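Local coordinates for protein GCN5-related N-acetyltransferase (Streptococcus suis, PDB 3G3S) that probably transfers an acetyl group from acetyl-CoA to an amine group of its substrate, at residues P121-M126 with I165-Q170; L159-V164 with A206-A211; S173-Y178 with I187-R192. All blocks are in the same frame, centred on the assembly; numbering follows the deposited sequence. Where two conformers were deposited one is given.

How the contacts relate
Contact 1 lies at the surface, contact 2 is partly buried and contact 3 is buried. All three reach the same mixed sheet. Contacts 1 and 2 both use strand 162-167, one its last residues and the turn H167-Q170, the other its first. Contact 3 pairs the next two strands in the chain, and its strand 170-181 runs beside 162-167. Their chemistry follows their place. Contact 1 joins an edge strand of the sheet, 125-128, by two backbone bonds and a ring stack. Contact 2 seats helix 200-214 on the sheet by apolar contact, without hydrogen bonds. Contact 3 is a regular backbone ladder. M126 of contact 1 also packs on C163 and Q207 of contact 2.

Contact 1 of 3, residues P121-M126 with I165-Q170; sequences PESFDM and ILHKGQ
F124 lies over the ring of H167, beside a short antiparallel strand pair. Going outward, CB sits 3.9 Å from I165 CG2. CD1 comes closer to the same methyl, I165 CG2, at 3.6 Å. CE1 meets H167 CD2 at 3.6 Å, and CZ lies over one face of the imidazole. The two rings form an offset stack, centroids 4.5 Å apart and planes at 23°. L200 of helix 200-214 and Y195 also touch the F124 side chain.

The strands are joined by D125 and L166, an antiparallel hydrogen-bonded pair. L166 N donates to D125 O at 2.7 Å, and D125 N donates to L166 O at 3.1 Å. M126 and I165 form the next, non-hydrogen-bonded pair. There the selenium of selenomethionine M126 packs on I165 CG1. This is the pairing of an edge strand with strand 162-167, which runs into the type I' turn H167-Q170 and on to strand 170-181. A water accepts from K168 N and donates to S123 O, bridging loop and turn.

S123 OG lies at the edge of the imidazole, in its plane, 2.8 Å from H167 NE2. This bond is weak, bent to 118° at the hydrogen, and doubtful, since S123 was modelled in two conformers. H167 ND1 is hydrogen-bonded to Y195 OH. F124 lies over one face of the imidazole and K168 CD over the opposite one. This combination should restrict its rotation.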
ATOM      1  N   PRO A 121     -25.280  29.742   4.989  1.00 54.22           N
ATOM      2  CA  PRO A 121     -25.939  30.725   5.882  1.00 55.19           C
ATOM      3  C   PRO A 121     -25.550  30.593   7.366  1.00 57.13           C
ATOM      4  O   PRO A 121     -25.255  29.480   7.831  1.00 59.41           O
ATOM      5  CB  PRO A 121     -27.424  30.426   5.703  1.00 54.29           C
ATOM      6  CG  PRO A 121     -27.521  29.699   4.404  1.00 52.63           C
ATOM      7  CD  PRO A 121     -26.265  28.943   4.233  1.00 52.47           C
ATOM      8  N   GLU A 122     -25.568  31.720   8.097  1.00 56.86           N
ATOM      9  CA  GLU A 122     -25.171  31.772   9.533  1.00 54.25           C
ATOM     10  C   GLU A 122     -26.007  30.847  10.424  1.00 51.70           C
ATOM     11  O   GLU A 122     -25.541  30.434  11.495  1.00 51.85           O
ATOM     12  CB  GLU A 122     -25.213  33.217  10.070  1.00 55.72           C
ATOM     13  N   SER A 123     -27.231  30.553   9.974  0.50 49.90           N
ATOM     14  CA  SER A 123     -28.151  29.636  10.644  0.50 49.14           C
ATOM     15  C   SER A 123     -27.588  28.213  10.749  0.50 48.19           C
ATOM     16  O   SER A 123     -27.894  27.473  11.695  0.50 48.31           O
ATOM     17  CB  SER A 123     -29.467  29.596   9.865  0.50 48.69           C
ATOM     18  OG  SER A 123     -30.368  28.672  10.436  0.50 47.50           O
ATOM     19  N   PHE A 124     -26.775  27.843   9.765  1.00 46.43           N
ATOM     20  CA  PHE A 124     -26.148  26.532   9.710  1.00 43.62           C
ATOM     21  C   PHE A 124     -24.745  26.582  10.306  1.00 42.55           C
ATOM     22  O   PHE A 124     -24.082  27.617  10.307  1.00 45.03           O
ATOM     23  CB  PHE A 124     -26.140  26.045   8.271  1.00 42.47           C
ATOM     24  CG  PHE A 124     -27.507  25.890   7.706  1.00 39.24           C
ATOM     25  CD1 PHE A 124     -28.183  24.700   7.827  1.00 31.33           C
ATOM     26  CD2 PHE A 124     -28.147  26.949   7.111  1.00 47.50           C
ATOM     27  CE1 PHE A 124     -29.461  24.557   7.340  1.00 40.06           C
ATOM     28  CE2 PHE A 124     -29.435  26.803   6.611  1.00 45.52           C
ATOM     29  CZ  PHE A 124     -30.082  25.603   6.722  1.00 44.10           C
ATOM     30  N   ASP A 125     -24.332  25.455  10.861  1.00 38.91           N
ATOM     31  CA  ASP A 125     -23.041  25.305  11.472  1.00 37.93           C
ATOM     32  C   ASP A 125     -22.393  24.102  10.830  1.00 35.03           C
ATOM     33  O   ASP A 125     -22.944  23.000  10.905  1.00 34.68           O
ATOM     34  CB  ASP A 125     -23.169  25.051  12.977  1.00 40.56           C
ATOM     35  CG  ASP A 125     -23.188  26.332  13.797  1.00 45.01           C
ATOM     36  OD1 ASP A 125     -22.107  26.928  13.993  1.00 50.44           O
ATOM     37  OD2 ASP A 125     -24.269  26.709  14.289  1.00 45.27           O
HETATM   38  N   MSE A 126     -21.238  24.308  10.214  1.00 33.78           N
HETATM   39  CA  MSE A 126     -20.494  23.230   9.595  1.00 33.33           C
HETATM   40  C   MSE A 126     -19.385  22.826  10.524  1.00 33.97           C
HETATM   41  O   MSE A 126     -18.700  23.677  11.055  1.00 35.54           O
HETATM   42  CB  MSE A 126     -19.917  23.613   8.256  1.00 33.32           C
HETATM   43  CG  MSE A 126     -19.185  22.424   7.627  1.00 28.40           C
HETATM   44 SE   MSE A 126     -19.547  22.416   5.877  0.75 34.96          SE
HETATM   45  CE  MSE A 126     -18.828  24.222   5.348  1.00 25.45           C
ATOM     46  N   ILE A 165     -23.241  19.419   8.493  1.00 25.26           N
ATOM     47  CA  ILE A 165     -23.912  20.696   8.656  1.00 26.35           C
ATOM     48  C   ILE A 165     -25.017  20.470   9.698  1.00 27.42           C
ATOM     49  O   ILE A 165     -25.758  19.480   9.635  1.00 25.12           O
ATOM     50  CB  ILE A 165     -24.452  21.235   7.326  1.00 25.98           C
ATOM     51  CG1 ILE A 165     -23.314  21.850   6.505  1.00 28.61           C
ATOM     52  CG2 ILE A 165     -25.527  22.307   7.573  1.00 26.54           C
ATOM     53  CD1 ILE A 165     -23.673  22.109   5.046  1.00 32.28           C
ATOM     54  N   LEU A 166     -25.075  21.344  10.691  1.00 26.38           N
ATOM     55  CA  LEU A 166     -26.083  21.261  11.725  1.00 28.67           C
ATOM     56  C   LEU A 166     -27.075  22.410  11.610  1.00 31.15           C
ATOM     57  O   LEU A 166     -26.728  23.503  11.182  1.00 27.53           O
ATOM     58  CB  LEU A 166     -25.444  21.307  13.112  1.00 30.76           C
ATOM     59  CG  LEU A 166     -24.760  20.109  13.770  1.00 29.77           C
ATOM     60  CD1 LEU A 166     -23.792  19.449  12.836  1.00 39.61           C
ATOM     61  CD2 LEU A 166     -24.067  20.608  15.009  1.00 35.42           C
ATOM     62  N   HIS A 167     -28.310  22.170  12.007  1.00 30.39           N
ATOM     63  CA  HIS A 167     -29.309  23.233  12.031  1.00 32.82           C
ATOM     64  C   HIS A 167     -30.237  22.941  13.177  1.00 32.92           C
ATOM     65  O   HIS A 167     -30.708  21.822  13.292  1.00 28.71           O
ATOM     66  CB  HIS A 167     -30.066  23.263  10.736  1.00 34.15           C
ATOM     67  CG  HIS A 167     -30.993  24.421  10.612  1.00 35.90           C
ATOM     68  ND1 HIS A 167     -32.361  24.278  10.587  1.00 31.80           N
ATOM     69  CD2 HIS A 167     -30.747  25.746  10.500  1.00 32.02           C
ATOM     70  CE1 HIS A 167     -32.916  25.470  10.452  1.00 42.59           C
ATOM     71  NE2 HIS A 167     -31.959  26.378  10.401  1.00 31.10           N
ATOM     72  N   LYS A 168     -30.469  23.920  14.045  1.00 34.06           N
ATOM     73  CA  LYS A 168     -31.309  23.704  15.244  1.00 35.47           C
ATOM     74  C   LYS A 168     -30.808  22.514  16.055  1.00 32.00           C
ATOM     75  O   LYS A 168     -31.596  21.756  16.615  1.00 32.80           O
ATOM     76  CB  LYS A 168     -32.783  23.482  14.877  1.00 37.02           C
ATOM     77  CG  LYS A 168     -33.415  24.566  14.010  1.00 43.61           C
ATOM     78  CD  LYS A 168     -33.307  25.939  14.644  1.00 54.67           C
ATOM     79  CE  LYS A 168     -34.334  26.912  14.069  1.00 64.00           C
ATOM     80  NZ  LYS A 168     -35.748  26.597  14.508  1.00 68.04           N
ATOM     81  N   GLY A 169     -29.495  22.340  16.070  1.00 28.74           N
ATOM     82  CA  GLY A 169     -28.863  21.265  16.771  1.00 26.93           C
ATOM     83  C   GLY A 169     -28.917  19.877  16.159  1.00 28.27           C
ATOM     84  O   GLY A 169     -28.438  18.949  16.779  1.00 29.77           O
ATOM     85  N   GLN A 170     -29.452  19.728  14.952  1.00 25.77           N
ATOM     86  CA  GLN A 170     -29.526  18.426  14.305  1.00 24.03           C
ATOM     87  C   GLN A 170     -28.613  18.400  13.089  1.00 24.31           C
ATOM     88  O   GLN A 170     -28.371  19.438  12.450  1.00 25.43           O
ATOM     89  CB  GLN A 170     -30.961  18.139  13.849  1.00 23.72           C
ATOM     90  CG  GLN A 170     -31.989  18.238  14.940  1.00 29.14           C
ATOM     91  CD  GLN A 170     -33.442  18.046  14.451  1.00 44.28           C
ATOM     92  OE1 GLN A 170     -33.717  17.251  13.539  1.00 41.16           O
ATOM     93  NE2 GLN A 170     -34.373  18.772  15.074  1.00 34.51           N
TER
HETATM   94  O   HOH W   1     -29.598  26.534  13.734  1.00 34.42           O

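Contact 2 of 3, residues L159-V164 with A206-A211; sequences LGLGCV and AQLILA
L161 and L208 meet with similar first torsions. In each, CG is anti to the backbone N, with chi1 -179° at L161. The two side chains lie side by side, pointing opposite ways. C163 differs: its SG stands between the backbone N and the carbonyl carbon (chi1 70°), and it meets Q207.

L208 CD1 is the methyl that touches segment 159-164. It lies 3.9 Å from L161 CG. It also reaches the backbone, 4.1 Å from G162 CA. Residue G162 brings no side chain here, and the methyl rests against its main chain. One turn further along the helix, A211 CB meets the same leucine, 4.0 Å from L161 CD2. At the far end C163 SG lies 3.9 Å from Q207 CG. That contact uses the aliphatic part of the glutamine, whose chain then bends at chi2. No hydrogen bond crosses between the segments, so the contact rests on apolar and sulfur-to-carbon packing.

Strand 162-164 and helix 206-211 run roughly antiparallel, at 152°, with axes 8.1 Å apart at the closest. Q207, L208 and A211 form the helix face that meets this segment. The strand is held in the sheet by backbone bonds from C163 to A175 and from V164 to K127. L208 meets G162 of strand 162-167, A175 of strand 170-181 through CD2, and I185 and I187 of strand 184-191, so it lies across three neighbouring strands. A206, Q207, I209 and L210 touch helix 110-118, which packs beside helix 200-214 on this part of the fold.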
ATOM      1  N   LEU A 159      -8.494   6.728   9.825  1.00 27.39           N
ATOM      2  CA  LEU A 159      -8.445   6.605   8.359  1.00 26.38           C
ATOM      3  C   LEU A 159      -9.478   7.405   7.565  1.00 24.49           C
ATOM      4  O   LEU A 159      -9.304   7.615   6.364  1.00 23.92           O
ATOM      5  CB  LEU A 159      -8.631   5.132   7.974  1.00 26.18           C
ATOM      6  CG  LEU A 159      -7.705   4.093   8.625  1.00 28.64           C
ATOM      7  CD1 LEU A 159      -7.999   2.710   8.022  1.00 24.24           C
ATOM      8  CD2 LEU A 159      -6.253   4.445   8.441  1.00 23.41           C
ATOM      9  N   GLY A 160     -10.564   7.807   8.210  1.00 25.41           N
ATOM     10  CA  GLY A 160     -11.629   8.512   7.525  1.00 27.77           C
ATOM     11  C   GLY A 160     -11.536  10.002   7.746  1.00 29.90           C
ATOM     12  O   GLY A 160     -10.697  10.482   8.502  1.00 32.39           O
ATOM     13  N   LEU A 161     -12.434  10.727   7.098  1.00 29.29           N
ATOM     14  CA  LEU A 161     -12.492  12.167   7.186  1.00 29.09           C
ATOM     15  C   LEU A 161     -13.892  12.589   6.733  1.00 28.26           C
ATOM     16  O   LEU A 161     -14.429  12.071   5.731  1.00 27.03           O
ATOM     17  CB  LEU A 161     -11.430  12.791   6.274  1.00 30.35           C
ATOM     18  CG  LEU A 161     -11.358  14.324   6.276  1.00 34.37           C
ATOM     19  CD1 LEU A 161     -10.937  14.794   7.659  1.00 42.11           C
ATOM     20  CD2 LEU A 161     -10.416  14.828   5.205  1.00 28.44           C
ATOM     21  N   GLY A 162     -14.487  13.524   7.465  1.00 27.36           N
ATOM     22  CA  GLY A 162     -15.791  14.013   7.078  1.00 28.66           C
ATOM     23  C   GLY A 162     -16.240  15.241   7.812  1.00 28.78           C
ATOM     24  O   GLY A 162     -15.656  15.635   8.825  1.00 25.95           O
ATOM     25  N   CYS A 163     -17.274  15.863   7.270  1.00 29.54           N
ATOM     26  CA  CYS A 163     -17.881  17.006   7.914  1.00 28.96           C
ATOM     27  C   CYS A 163     -19.404  17.036   7.697  1.00 26.65           C
ATOM     28  O   CYS A 163     -19.938  16.479   6.733  1.00 24.61           O
ATOM     29  CB  CYS A 163     -17.216  18.293   7.460  1.00 30.83           C
ATOM     30  SG  CYS A 163     -17.554  18.711   5.855  1.00 38.55           S
ATOM     31  N   VAL A 164     -20.076  17.694   8.634  1.00 26.68           N
ATOM     32  CA  VAL A 164     -21.514  17.775   8.694  1.00 25.18           C
ATOM     33  C   VAL A 164     -22.002  19.194   8.893  1.00 25.41           C
ATOM     34  O   VAL A 164     -21.266  20.041   9.375  1.00 24.73           O
ATOM     35  CB  VAL A 164     -22.051  16.910   9.861  1.00 29.26           C
ATOM     36  CG1 VAL A 164     -21.780  15.483   9.573  1.00 18.57           C
ATOM     37  CG2 VAL A 164     -21.415  17.304  11.179  1.00 27.51           C
ATOM     38  N   ALA A 206     -17.710  20.859  -0.730  1.00 27.64           N
ATOM     39  CA  ALA A 206     -16.615  21.800  -0.976  1.00 28.68           C
ATOM     40  C   ALA A 206     -15.630  21.775   0.178  1.00 25.21           C
ATOM     41  O   ALA A 206     -14.428  21.679  -0.039  1.00 27.99           O
ATOM     42  CB  ALA A 206     -17.146  23.233  -1.241  1.00 29.73           C
ATOM     43  N   GLN A 207     -16.138  21.838   1.402  1.00 26.24           N
ATOM     44  CA  GLN A 207     -15.286  21.821   2.603  1.00 26.97           C
ATOM     45  C   GLN A 207     -14.461  20.560   2.708  1.00 27.75           C
ATOM     46  O   GLN A 207     -13.280  20.605   3.029  1.00 27.22           O
ATOM     47  CB  GLN A 207     -16.161  21.937   3.842  1.00 28.41           C
ATOM     48  CG  GLN A 207     -15.459  21.939   5.225  1.00 31.34           C
ATOM     49  CD  GLN A 207     -14.804  23.260   5.536  1.00 38.56           C
ATOM     50  OE1 GLN A 207     -13.809  23.626   4.914  1.00 49.52           O
ATOM     51  NE2 GLN A 207     -15.342  23.972   6.512  1.00 39.83           N
ATOM     52  N   LEU A 208     -15.105  19.417   2.484  1.00 27.65           N
ATOM     53  CA  LEU A 208     -14.400  18.137   2.543  1.00 28.55           C
ATOM     54  C   LEU A 208     -13.253  18.083   1.525  1.00 26.00           C
ATOM     55  O   LEU A 208     -12.143  17.676   1.872  1.00 28.93           O
ATOM     56  CB  LEU A 208     -15.374  16.976   2.301  1.00 26.39           C
ATOM     57  CG  LEU A 208     -14.771  15.567   2.321  1.00 31.19           C
ATOM     58  CD1 LEU A 208     -14.020  15.321   3.614  1.00 30.48           C
ATOM     59  CD2 LEU A 208     -15.837  14.508   2.084  1.00 22.83           C
ATOM     60  N   ILE A 209     -13.538  18.486   0.284  1.00 26.65           N
ATOM     61  CA  ILE A 209     -12.542  18.514  -0.803  1.00 25.80           C
ATOM     62  C   ILE A 209     -11.371  19.357  -0.325  1.00 25.47           C
ATOM     63  O   ILE A 209     -10.238  18.915  -0.339  1.00 23.75           O
ATOM     64  CB  ILE A 209     -13.142  19.073  -2.117  1.00 26.71           C
ATOM     65  CG1 ILE A 209     -14.147  18.065  -2.700  1.00 21.81           C
ATOM     66  CG2 ILE A 209     -12.018  19.413  -3.167  1.00 22.54           C
ATOM     67  CD1 ILE A 209     -15.033  18.565  -3.840  1.00 19.77           C
ATOM     68  N   LEU A 210     -11.656  20.569   0.151  1.00 30.91           N
ATOM     69  CA  LEU A 210     -10.610  21.465   0.672  1.00 29.58           C
ATOM     70  C   LEU A 210      -9.803  20.836   1.813  1.00 29.60           C
ATOM     71  O   LEU A 210      -8.575  20.968   1.863  1.00 30.41           O
ATOM     72  CB  LEU A 210     -11.221  22.793   1.123  1.00 28.58           C
ATOM     73  CG  LEU A 210     -11.652  23.746   0.020  1.00 31.41           C
ATOM     74  CD1 LEU A 210     -12.492  24.881   0.603  1.00 33.51           C
ATOM     75  CD2 LEU A 210     -10.433  24.310  -0.735  1.00 31.86           C
ATOM     76  N   ALA A 211     -10.494  20.132   2.709  1.00 30.01           N
ATOM     77  CA  ALA A 211      -9.842  19.420   3.801  1.00 29.96           C
ATOM     78  C   ALA A 211      -8.899  18.334   3.258  1.00 30.58           C
ATOM     79  O   ALA A 211      -7.790  18.125   3.785  1.00 30.95           O
ATOM     80  CB  ALA A 211     -10.885  18.799   4.723  1.00 30.23           C
TER

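Contact 3 of 3, residues S173-Y178 with I187-R192; sequences SGASSY and IEVDTR. With EDO (1,2-ethanediol), chain F.
G174 and D190 form one of two hydrogen-bonded pairs in this antiparallel hairpin, and S176 and E188 form the other. Each pair has two backbone bonds. G174 N donates to D190 O at 2.9 Å, and S176 N donates to E188 O at 2.8 Å. The non-hydrogen-bonded pairs between and beyond them are S173-T191, A175-V189 and S177-I187. CA-H...O contacts support the ladder, such as V189 CA to G174 O.

One side-chain hydrogen bond crosses the strands. S173 OG and T191 OG1 are 2.8 Å apart, and either may donate. With its OG anti to the backbone N (chi1 -173°), S173 presents the hydroxyl to T191.

Apolar contact is slight: A175 CB lies 4.1 Å from V189 CG2.

Around Y178 the contacts involve a ring, a carboxylate and a bound molecule. E188 OE1 approaches Y178 CD1 obliquely, at 3.7 Å. A 1,2-ethanediol, probably from the crystallisation liquor, lies over one ring face with its C1 3.4 Å above the plane. A cacodylate ion also lies near E188, so a pocket is plausible here. Y178 OH is hydrogen-bonded to S51 OG.

The S173, A175, V189 and T191 face of the hairpin lies toward helix 200-214, where L200, A201 and C204 touch it. S176 on the other face touches F156 of helix 153-159. Within the sheet, strand 162-167 flanks 170-181, and strand 218-223 flanks 184-191.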
ATOM      1  N   SER A 173     -27.009  17.533   6.982  1.00 25.48           N
ATOM      2  CA  SER A 173     -26.294  17.231   5.754  1.00 24.38           C
ATOM      3  C   SER A 173     -24.861  16.890   6.124  1.00 24.17           C
ATOM      4  O   SER A 173     -24.391  17.230   7.231  1.00 21.39           O
ATOM      5  CB  SER A 173     -26.340  18.420   4.763  1.00 27.01           C
ATOM      6  OG  SER A 173     -25.776  18.009   3.524  1.00 27.90           O
ATOM      7  N   GLY A 174     -24.167  16.205   5.214  1.00 23.48           N
ATOM      8  CA  GLY A 174     -22.796  15.807   5.462  1.00 22.58           C
ATOM      9  C   GLY A 174     -22.107  15.269   4.228  1.00 22.97           C
ATOM     10  O   GLY A 174     -22.758  14.781   3.260  1.00 23.98           O
ATOM     11  N   ALA A 175     -20.784  15.426   4.236  1.00 22.46           N
ATOM     12  CA  ALA A 175     -19.909  14.935   3.172  1.00 23.50           C
ATOM     13  C   ALA A 175     -18.794  14.232   3.894  1.00 24.23           C
ATOM     14  O   ALA A 175     -18.118  14.836   4.725  1.00 22.91           O
ATOM     15  CB  ALA A 175     -19.366  16.053   2.330  1.00 25.77           C
ATOM     16  N   SER A 176     -18.603  12.950   3.620  1.00 24.60           N
ATOM     17  CA  SER A 176     -17.624  12.168   4.379  1.00 24.70           C
ATOM     18  C   SER A 176     -17.015  11.046   3.563  1.00 25.53           C
ATOM     19  O   SER A 176     -17.394  10.803   2.427  1.00 25.80           O
ATOM     20  CB  SER A 176     -18.283  11.596   5.656  1.00 24.20           C
ATOM     21  OG  SER A 176     -17.385  10.869   6.469  1.00 23.16           O
ATOM     22  N   SER A 177     -16.025  10.395   4.152  1.00 25.52           N
ATOM     23  CA  SER A 177     -15.340   9.334   3.496  1.00 24.38           C
ATOM     24  C   SER A 177     -16.136   8.034   3.610  1.00 22.22           C
ATOM     25  O   SER A 177     -16.253   7.496   4.698  1.00 21.96           O
ATOM     26  CB  SER A 177     -13.971   9.144   4.126  1.00 23.99           C
ATOM     27  OG  SER A 177     -14.086   9.045   5.521  1.00 23.37           O
ATOM     28  N   TYR A 178     -16.683   7.567   2.494  1.00 21.42           N
ATOM     29  CA  TYR A 178     -17.336   6.244   2.448  1.00 22.08           C
ATOM     30  C   TYR A 178     -16.278   5.135   2.595  1.00 23.02           C
ATOM     31  O   TYR A 178     -16.518   4.013   3.156  1.00 24.18           O
ATOM     32  CB  TYR A 178     -18.024   6.100   1.103  1.00 23.03           C
ATOM     33  CG  TYR A 178     -18.848   4.819   0.931  1.00 20.90           C
ATOM     34  CD1 TYR A 178     -20.191   4.769   1.347  1.00 30.06           C
ATOM     35  CD2 TYR A 178     -18.319   3.706   0.316  1.00 25.28           C
ATOM     36  CE1 TYR A 178     -20.959   3.609   1.174  1.00 30.00           C
ATOM     37  CE2 TYR A 178     -19.089   2.527   0.147  1.00 31.05           C
ATOM     38  CZ  TYR A 178     -20.400   2.496   0.572  1.00 33.34           C
ATOM     39  OH  TYR A 178     -21.143   1.341   0.390  1.00 34.48           O
ATOM     40  N   ILE A 187     -15.869   9.808  -1.728  1.00 21.51           N
ATOM     41  CA  ILE A 187     -16.828  10.658  -1.080  1.00 19.34           C
ATOM     42  C   ILE A 187     -18.256  10.146  -1.083  1.00 23.80           C
ATOM     43  O   ILE A 187     -18.725   9.522  -2.031  1.00 22.18           O
ATOM     44  CB  ILE A 187     -16.809  12.106  -1.710  1.00 21.58           C
ATOM     45  CG1 ILE A 187     -15.482  12.741  -1.438  1.00 20.61           C
ATOM     46  CG2 ILE A 187     -17.996  12.959  -1.169  1.00 18.73           C
ATOM     47  CD1 ILE A 187     -15.383  14.209  -1.953  1.00 15.95           C
ATOM     48  N   GLU A 188     -18.905  10.394   0.046  1.00 25.93           N
ATOM     49  CA  GLU A 188     -20.305  10.117   0.273  1.00 27.34           C
ATOM     50  C   GLU A 188     -20.863  11.454   0.691  1.00 25.82           C
ATOM     51  O   GLU A 188     -20.333  12.048   1.622  1.00 24.07           O
ATOM     52  CB  GLU A 188     -20.452   9.169   1.440  1.00 28.41           C
ATOM     53  CG  GLU A 188     -21.863   8.986   1.988  1.00 36.57           C
ATOM     54  CD  GLU A 188     -22.792   8.180   1.091  1.00 33.38           C
ATOM     55  OE1 GLU A 188     -22.355   7.552   0.114  1.00 34.01           O
ATOM     56  OE2 GLU A 188     -23.991   8.167   1.406  1.00 38.49           O
ATOM     57  N   VAL A 189     -21.922  11.897   0.023  1.00 25.96           N
ATOM     58  CA  VAL A 189     -22.622  13.105   0.390  1.00 27.73           C
ATOM     59  C   VAL A 189     -24.086  12.740   0.623  1.00 28.93           C
ATOM     60  O   VAL A 189     -24.692  11.993  -0.178  1.00 25.36           O
ATOM     61  CB  VAL A 189     -22.526  14.185  -0.701  1.00 30.07           C
ATOM     62  CG1 VAL A 189     -23.237  15.422  -0.246  1.00 31.51           C
ATOM     63  CG2 VAL A 189     -21.067  14.500  -1.017  1.00 25.49           C
ATOM     64  N   ASP A 190     -24.667  13.271   1.701  1.00 28.20           N
ATOM     65  CA  ASP A 190     -26.067  13.023   2.038  1.00 29.78           C
ATOM     66  C   ASP A 190     -26.718  14.270   2.658  1.00 30.39           C
ATOM     67  O   ASP A 190     -26.058  14.994   3.417  1.00 28.48           O
ATOM     68  CB  ASP A 190     -26.145  11.900   3.058  1.00 31.19           C
ATOM     69  CG  ASP A 190     -25.786  10.527   2.486  1.00 40.21           C
ATOM     70  OD1 ASP A 190     -26.531  10.058   1.604  1.00 50.65           O
ATOM     71  OD2 ASP A 190     -24.819   9.885   2.976  1.00 34.50           O
ATOM     72  N   THR A 191     -27.992  14.516   2.337  1.00 26.45           N
ATOM     73  CA  THR A 191     -28.756  15.586   2.934  1.00 27.64           C
ATOM     74  C   THR A 191     -30.097  15.059   3.392  1.00 29.39           C
ATOM     75  O   THR A 191     -30.744  14.308   2.677  1.00 27.75           O
ATOM     76  CB  THR A 191     -28.955  16.714   1.959  1.00 30.42           C
ATOM     77  OG1 THR A 191     -27.661  17.180   1.562  1.00 29.90           O
ATOM     78  CG2 THR A 191     -29.760  17.870   2.588  1.00 26.61           C
ATOM     79  N   ARG A 192     -30.535  15.470   4.578  1.00 28.28           N
ATOM     80  CA  ARG A 192     -31.791  14.982   5.102  1.00 28.57           C
ATOM     81  C   ARG A 192     -32.928  15.506   4.197  1.00 29.33           C
ATOM     82  O   ARG A 192     -32.879  16.634   3.721  1.00 29.08           O
ATOM     83  CB  ARG A 192     -31.919  15.363   6.569  1.00 25.98           C
ATOM     84  CG  ARG A 192     -32.835  14.439   7.286  1.00 24.27           C
ATOM     85  CD  ARG A 192     -32.884  14.754   8.736  1.00 28.92           C
ATOM     86  NE  ARG A 192     -33.548  16.017   9.039  1.00 29.93           N
ATOM     87  CZ  ARG A 192     -33.610  16.536  10.262  1.00 31.99           C
ATOM     88  NH1 ARG A 192     -32.983  15.944  11.250  1.00 31.55           N
ATOM     89  NH2 ARG A 192     -34.246  17.683  10.478  1.00 35.69           N
TER
HETATM   90  C1  EDO F 252     -19.934   5.766  -2.118  1.00 42.39           C
HETATM   91  O1  EDO F 252     -21.044   6.663  -2.227  1.00 53.44           O
HETATM   92  C2  EDO F 252     -19.355   5.436  -3.486  1.00 33.78           C
HETATM   93  O2  EDO F 252     -19.682   6.463  -4.431  1.00 29.51           O